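Local coordinates for protein PTHB1 (Homo sapiens, PDB 4YD8) that contributes its N-terminal seven-bladed beta-propeller, the part present here, to the BBSome, a coat complex thought to sort specific membrane proteins to the primary cilium, at residues Leu31-Asn36 and Gln41-Val46; Leu198-Ser201 and Gln205-Ser208. One frame throughout, in Å; residues are numbered along the deposited sequence. Where two conformers were deposited one is given.

Interaction 1: Leu31-Asn36 and Gln41-Val46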
ATOM      1  N   LEU A  31      -5.732  -0.748  -4.009  1.00 19.11           N
ATOM      2  CA  LEU A  31      -6.345  -1.468  -5.126  0.63 24.34           C
ATOM      3  C   LEU A  31      -6.768  -2.854  -4.657  1.00 25.40           C
ATOM      4  O   LEU A  31      -5.915  -3.692  -4.366  1.00 27.83           O
ATOM      5  CB  LEU A  31      -5.364  -1.598  -6.293  0.63 26.78           C
ATOM      6  CG  LEU A  31      -5.483  -0.781  -7.577  0.63 33.21           C
ATOM      7  CD1 LEU A  31      -4.380  -1.204  -8.558  0.63 25.50           C
ATOM      8  CD2 LEU A  31      -6.869  -0.936  -8.230  0.63 27.47           C
ATOM      9  N   ALA A  32      -8.071  -3.112  -4.593  1.00 18.98           N
ATOM     10  CA  ALA A  32      -8.517  -4.395  -4.052  1.00 18.03           C
ATOM     11  C   ALA A  32      -9.948  -4.716  -4.431  1.00 21.09           C
ATOM     12  O   ALA A  32     -10.719  -3.828  -4.797  1.00 24.11           O
ATOM     13  CB  ALA A  32      -8.391  -4.391  -2.503  1.00 21.56           C
ATOM     14  N   ASN A  33     -10.298  -5.992  -4.320  1.00 21.10           N
ATOM     15  CA  ASN A  33     -11.654  -6.439  -4.618  1.00 20.59           C
ATOM     16  C   ASN A  33     -12.521  -6.208  -3.386  1.00 25.54           C
ATOM     17  O   ASN A  33     -12.991  -7.156  -2.760  1.00 22.46           O
ATOM     18  CB  ASN A  33     -11.658  -7.909  -5.030  1.00 22.26           C
ATOM     19  CG  ASN A  33     -13.028  -8.380  -5.487  1.00 23.58           C
ATOM     20  OD1 ASN A  33     -13.920  -7.570  -5.731  1.00 27.46           O
ATOM     21  ND2 ASN A  33     -13.201  -9.690  -5.593  1.00 26.42           N
ATOM     22  N   VAL A  34     -12.726  -4.932  -3.061  1.00 22.53           N
ATOM     23  CA  VAL A  34     -13.250  -4.528  -1.752  1.00 25.31           C
ATOM     24  C   VAL A  34     -14.735  -4.881  -1.595  1.00 24.76           C
ATOM     25  O   VAL A  34     -15.232  -5.021  -0.469  1.00 25.88           O
ATOM     26  CB  VAL A  34     -13.017  -2.995  -1.515  1.00 25.58           C
ATOM     27  CG1 VAL A  34     -13.876  -2.154  -2.459  1.00 26.30           C
ATOM     28  CG2 VAL A  34     -13.268  -2.616  -0.045  1.00 24.42           C
ATOM     29  N   ASP A  35     -15.433  -5.087  -2.713  1.00 23.87           N
ATOM     30  CA  ASP A  35     -16.836  -5.505  -2.631  1.00 23.11           C
ATOM     31  C   ASP A  35     -17.015  -7.000  -2.853  1.00 25.51           C
ATOM     32  O   ASP A  35     -18.134  -7.461  -3.093  1.00 27.06           O
ATOM     33  CB  ASP A  35     -17.698  -4.722  -3.631  1.00 26.23           C
ATOM     34  CG  ASP A  35     -17.242  -4.890  -5.079  1.00 32.37           C
ATOM     35  OD1 ASP A  35     -16.275  -5.641  -5.333  1.00 29.59           O
ATOM     36  OD2 ASP A  35     -17.872  -4.275  -5.974  1.00 35.86           O
ATOM     37  N   ASN A  36     -15.916  -7.749  -2.770  1.00 24.23           N
ATOM     38  CA  ASN A  36     -15.957  -9.199  -2.875  1.00 26.05           C
ATOM     39  C   ASN A  36     -16.704  -9.683  -4.107  1.00 27.57           C
ATOM     40  O   ASN A  36     -17.484 -10.619  -4.039  1.00 29.63           O
ATOM     41  CB  ASN A  36     -16.574  -9.772  -1.606  1.00 27.22           C
ATOM     42  CG  ASN A  36     -15.711  -9.445  -0.385  1.00 27.44           C
ATOM     43  OD1 ASN A  36     -14.642 -10.027  -0.222  1.00 26.10           O
ATOM     44  ND2 ASN A  36     -16.127  -8.462   0.417  1.00 25.21           N
ATOM     45  N   GLN A  41     -12.401  -8.421 -10.095  1.00 27.22           N
ATOM     46  CA  GLN A  41     -11.821  -7.128 -10.462  1.00 25.74           C
ATOM     47  C   GLN A  41     -11.474  -6.264  -9.254  1.00 26.71           C
ATOM     48  O   GLN A  41     -12.233  -6.201  -8.282  1.00 28.37           O
ATOM     49  CB  GLN A  41     -12.786  -6.365 -11.369  1.00 29.70           C
ATOM     50  CG  GLN A  41     -13.047  -7.081 -12.666  1.00 40.82           C
ATOM     51  CD  GLN A  41     -11.826  -7.065 -13.538  1.00 48.63           C
ATOM     52  OE1 GLN A  41     -11.391  -6.001 -13.987  1.00 45.10           O
ATOM     53  NE2 GLN A  41     -11.239  -8.233 -13.762  1.00 58.83           N
ATOM     54  N   ASP A  42     -10.341  -5.565  -9.317  1.00 25.24           N
ATOM     55  CA  ASP A  42     -10.039  -4.596  -8.268  1.00 23.56           C
ATOM     56  C   ASP A  42     -10.917  -3.360  -8.396  1.00 25.32           C
ATOM     57  O   ASP A  42     -11.465  -3.081  -9.460  1.00 25.20           O
ATOM     58  CB  ASP A  42      -8.567  -4.171  -8.300  1.00 22.95           C
ATOM     59  CG  ASP A  42      -7.643  -5.288  -7.889  1.00 30.01           C
ATOM     60  OD1 ASP A  42      -8.025  -6.044  -6.961  1.00 27.95           O
ATOM     61  OD2 ASP A  42      -6.553  -5.411  -8.489  1.00 33.53           O
ATOM     62  N   LYS A  43     -11.062  -2.643  -7.293  1.00 20.40           N
ATOM     63  CA  LYS A  43     -11.606  -1.292  -7.325  1.00 21.64           C
ATOM     64  C   LYS A  43     -10.523  -0.374  -6.789  1.00 23.27           C
ATOM     65  O   LYS A  43      -9.652  -0.827  -6.057  1.00 22.03           O
ATOM     66  CB  LYS A  43     -12.876  -1.159  -6.488  1.00 23.28           C
ATOM     67  CG  LYS A  43     -14.098  -1.787  -7.143  1.00 32.51           C
ATOM     68  CD  LYS A  43     -14.088  -3.288  -6.987  1.00 34.59           C
ATOM     69  CE  LYS A  43     -15.082  -3.945  -7.933  1.00 32.68           C
ATOM     70  NZ  LYS A  43     -14.918  -5.413  -7.852  1.00 29.97           N
ATOM     71  N   ILE A  44     -10.572   0.901  -7.162  1.00 18.24           N
ATOM     72  CA  ILE A  44      -9.619   1.875  -6.638  1.00 18.75           C
ATOM     73  C   ILE A  44     -10.239   2.505  -5.397  1.00 20.91           C
ATOM     74  O   ILE A  44     -11.352   3.046  -5.464  1.00 22.67           O
ATOM     75  CB  ILE A  44      -9.292   2.973  -7.653  1.00 20.60           C
ATOM     76  CG1 ILE A  44      -8.779   2.378  -8.966  1.00 21.88           C
ATOM     77  CG2 ILE A  44      -8.269   3.953  -7.098  1.00 19.22           C
ATOM     78  CD1 ILE A  44      -8.688   3.418 -10.053  1.00 23.57           C
ATOM     79  N   ILE A  45      -9.539   2.417  -4.270  1.00 19.25           N
ATOM     80  CA  ILE A  45      -9.992   3.074  -3.051  1.00 18.44           C
ATOM     81  C   ILE A  45      -8.998   4.159  -2.697  1.00 19.12           C
ATOM     82  O   ILE A  45      -7.802   3.886  -2.599  1.00 20.72           O
ATOM     83  CB  ILE A  45     -10.109   2.106  -1.846  1.00 21.14           C
ATOM     84  CG1 ILE A  45     -11.016   0.920  -2.191  1.00 25.64           C
ATOM     85  CG2 ILE A  45     -10.609   2.876  -0.599  1.00 18.90           C
ATOM     86  CD1 ILE A  45     -10.279  -0.342  -2.490  1.00 27.85           C
ATOM     87  N   VAL A  46      -9.486   5.386  -2.533  1.00 17.75           N
ATOM     88  CA  VAL A  46      -8.614   6.491  -2.162  1.00 19.42           C
ATOM     89  C   VAL A  46      -9.203   7.290  -1.009  1.00 22.92           C
ATOM     90  O   VAL A  46     -10.364   7.708  -1.068  1.00 23.49           O
ATOM     91  CB  VAL A  46      -8.353   7.463  -3.345  1.00 27.90           C
ATOM     92  CG1 VAL A  46      -7.389   8.577  -2.907  1.00 26.68           C
ATOM     93  CG2 VAL A  46      -7.755   6.731  -4.535  1.00 30.66           C
TER
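Ala-32 and Lys-43 form an antiparallel hydrogen-bonded pair: Ala-32 N donates to Lys-43 O at 3.1 Å, and Lys-43 N returns a bond to Ala-32 O at 2.8 Å. The second is less regular, its donor lying 49° out of the carbonyl plane. Beyond this pair the chain leaves the strand through an inverse gamma turn centred on Asn-33 and a type I turn from Asn-33 to Asn-36, and the lysine side chain bridges the loop. The Lys-43 chain, bent at chi2 (78°), crosses the side chain of Asp-35 at about a right angle. Lys-43 NZ meets Asp-35 OD1 on its syn side in a salt bridge of 2.9 Å, also reaches Gln-41 O at 2.8 Å, and bonds weakly to Asn-33 OD1, which has a further partner in Ser-37. A methionine in place of Lys-43 would probably leave the Asp-35 carboxylate without its countercharge and the loop less firmly held. The tight, apolar part lies beside Val-34, whose CB is 3.9 Å from Ile-45 CD1, the two side chains reaching tip to tip; both residues are buried. By contrast, the polar loop end at Asn-33 and Asp-35 is more open. Leu-31 leans toward Asp-42 and Ile-44, but in one of two modelled conformers, so this contact is doubtful as a fixed one. The hairpin of strands 29-32 and 43-47 is wedged between neighbouring sheets: Ala-32, Val-34 and Ile-45 pack on Val-87 of strand 84-88, whereas Ile-44 touches Val-350 of strand 348-353 and Asp-42 bonds to Cys-341 of strand 334-342.

Interaction 2: Leu198-Ser201 and Gln205-Ser208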
ATOM      1  N   LEU A 198       8.450  -5.250  10.328  1.00 22.68           N
ATOM      2  CA  LEU A 198       9.651  -4.569   9.851  1.00 22.38           C
ATOM      3  C   LEU A 198       9.432  -3.065   9.855  1.00 30.14           C
ATOM      4  O   LEU A 198       8.359  -2.576   9.490  1.00 25.30           O
ATOM      5  CB  LEU A 198      10.027  -5.062   8.435  1.00 27.96           C
ATOM      6  CG  LEU A 198      10.740  -6.419   8.498  1.00 36.02           C
ATOM      7  CD1 LEU A 198       9.783  -7.597   8.708  1.00 33.87           C
ATOM      8  CD2 LEU A 198      11.579  -6.635   7.293  1.00 40.99           C
ATOM      9  N   THR A 199      10.441  -2.324  10.292  1.00 27.53           N
ATOM     10  CA  THR A 199      10.380  -0.887  10.170  1.00 24.01           C
ATOM     11  C   THR A 199      11.783  -0.353   9.903  1.00 27.95           C
ATOM     12  O   THR A 199      12.739  -1.128   9.836  1.00 26.70           O
ATOM     13  CB  THR A 199       9.766  -0.232  11.427  1.00 24.98           C
ATOM     14  OG1 THR A 199       9.526   1.159  11.174  1.00 26.57           O
ATOM     15  CG2 THR A 199      10.695  -0.390  12.653  1.00 29.81           C
ATOM     16  N   VAL A 200      11.895   0.952   9.675  1.00 23.00           N
ATOM     17  CA  VAL A 200      13.208   1.588   9.581  1.00 25.37           C
ATOM     18  C   VAL A 200      13.248   2.789  10.517  1.00 30.48           C
ATOM     19  O   VAL A 200      12.374   3.653  10.461  1.00 30.51           O
ATOM     20  CB  VAL A 200      13.545   2.055   8.168  1.00 23.27           C
ATOM     21  CG1 VAL A 200      15.037   2.412   8.076  1.00 24.04           C
ATOM     22  CG2 VAL A 200      13.163   0.975   7.124  1.00 22.48           C
ATOM     23  N   SER A 201      14.271   2.849  11.359  1.00 26.92           N
ATOM     24  CA  SER A 201      14.346   3.881  12.388  1.00 27.30           C
ATOM     25  C   SER A 201      15.012   5.149  11.876  1.00 29.73           C
ATOM     26  O   SER A 201      15.585   5.168  10.788  1.00 27.28           O
ATOM     27  CB  SER A 201      15.121   3.373  13.608  1.00 30.23           C
ATOM     28  OG  SER A 201      16.478   3.164  13.259  1.00 30.35           O
ATOM     29  N   GLN A 205      18.373   2.292  10.612  1.00 28.92           N
ATOM     30  CA  GLN A 205      18.399   0.848  10.809  1.00 31.86           C
ATOM     31  C   GLN A 205      17.097   0.205  10.357  1.00 26.04           C
ATOM     32  O   GLN A 205      16.027   0.549  10.867  1.00 28.85           O
ATOM     33  CB  GLN A 205      18.606   0.506  12.285  1.00 39.01           C
ATOM     34  CG  GLN A 205      19.837   1.106  12.899  1.00 50.49           C
ATOM     35  CD  GLN A 205      20.925   0.078  13.080  1.00 65.02           C
ATOM     36  OE1 GLN A 205      21.781  -0.096  12.213  1.00 69.01           O
ATOM     37  NE2 GLN A 205      20.890  -0.625  14.209  1.00 67.39           N
ATOM     38  N   VAL A 206      17.184  -0.738   9.426  1.00 25.27           N
ATOM     39  CA  VAL A 206      16.066  -1.632   9.176  1.00 23.37           C
ATOM     40  C   VAL A 206      15.984  -2.603  10.350  1.00 28.14           C
ATOM     41  O   VAL A 206      16.974  -3.218  10.705  1.00 34.89           O
ATOM     42  CB  VAL A 206      16.222  -2.419   7.861  1.00 27.81           C
ATOM     43  CG1 VAL A 206      15.006  -3.316   7.634  1.00 27.08           C
ATOM     44  CG2 VAL A 206      16.366  -1.463   6.680  1.00 28.26           C
ATOM     45  N   GLU A 207      14.808  -2.732  10.950  1.00 26.96           N
ATOM     46  CA  GLU A 207      14.641  -3.562  12.138  1.00 27.22           C
ATOM     47  C   GLU A 207      13.512  -4.560  11.966  1.00 25.36           C
ATOM     48  O   GLU A 207      12.470  -4.228  11.405  1.00 27.62           O
ATOM     49  CB  GLU A 207      14.361  -2.683  13.357  1.00 27.44           C
ATOM     50  CG  GLU A 207      15.392  -1.605  13.563  1.00 31.24           C
ATOM     51  CD  GLU A 207      15.129  -0.775  14.792  1.00 33.54           C
ATOM     52  OE1 GLU A 207      13.962  -0.724  15.237  1.00 38.31           O
ATOM     53  OE2 GLU A 207      16.095  -0.179  15.326  1.00 34.68           O
ATOM     54  N   SER A 208      13.726  -5.778  12.448  1.00 25.60           N
ATOM     55  CA  SER A 208      12.713  -6.818  12.370  1.00 28.13           C
ATOM     56  C   SER A 208      12.394  -7.306  13.780  1.00 27.92           C
ATOM     57  O   SER A 208      13.293  -7.695  14.519  1.00 31.25           O
ATOM     58  CB  SER A 208      13.189  -7.983  11.503  1.00 29.19           C
ATOM     59  OG  SER A 208      12.214  -9.012  11.417  1.00 30.60           O
TER
HETATM   60  O   HOH W   1      16.852   2.239  15.927  1.00 33.94           O
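Thr-199 and Glu-207 pair through two backbone hydrogen bonds, Thr-199 N to Glu-207 O at 3.0 Å and Glu-207 N to Thr-199 O at 2.8 Å, the latter nearly straight at 171°. Ser-201 N to Gln-205 O adds a third main-chain bond next to the turn. CA-H...O contacts supplement them, among them Leu-198 CA to Glu-207 O at 3.2 Å. The polar side-chain contacts gather at the turn end. With chi1 at 67°, Ser-201 OG sits between its own backbone N and carbonyl carbon, a position from which it accepts a weak bond from Gln-205 N (3.4 Å) and meets a water at 2.8 Å. That water donates to Glu-207 OE2, indirectly linking the serine to a carboxylate too far away for direct bonding; Glu-207 OE1 is bound by Tyr-209 OH. Leu-198, Val-200, Val-206 and Ser-208 share one face, where the apolar contact is the valine pair: Val-200 CG2 and Val-206 CG2 meet at 4.0 Å with the side chains crossing obliquely. Leu-198 CD1 makes a van der Waals contact with a hydroxyl, Ser-208 OG, at 3.9 Å. The same face turns toward the next sheet, where Leu-198 touches Ile-254 and Val-200 touches Ala-249 and Ile-252 of strand 249-255. With strand axes 4.6 Å apart and at 160°, this is an antiparallel beta hairpin, formed by the two middle strands of a four-stranded propeller blade.

How the interactions relate
Interaction 1 comes first along the chain and closes before interaction 2 opens. Their centres lie 29 Å apart on opposite sides of the chain's centre, and their nearest atoms are about 20 Å apart, so they do not touch. Each belongs to a separate four-stranded antiparallel sheet: 31-36 with 41-46 joins the edge strand 29-32 to its neighbour 43-47, whereas 198-201 with 205-208 joins the two middle strands 196-200 and 205-210. Both sheets fall within the seven-bladed beta-propeller, and two further four-stranded sheets, built from residues 84-134 and 139-178, come between them in sequence. The two hairpins thus each help build a separate blade of one propeller domain, without direct contact between them.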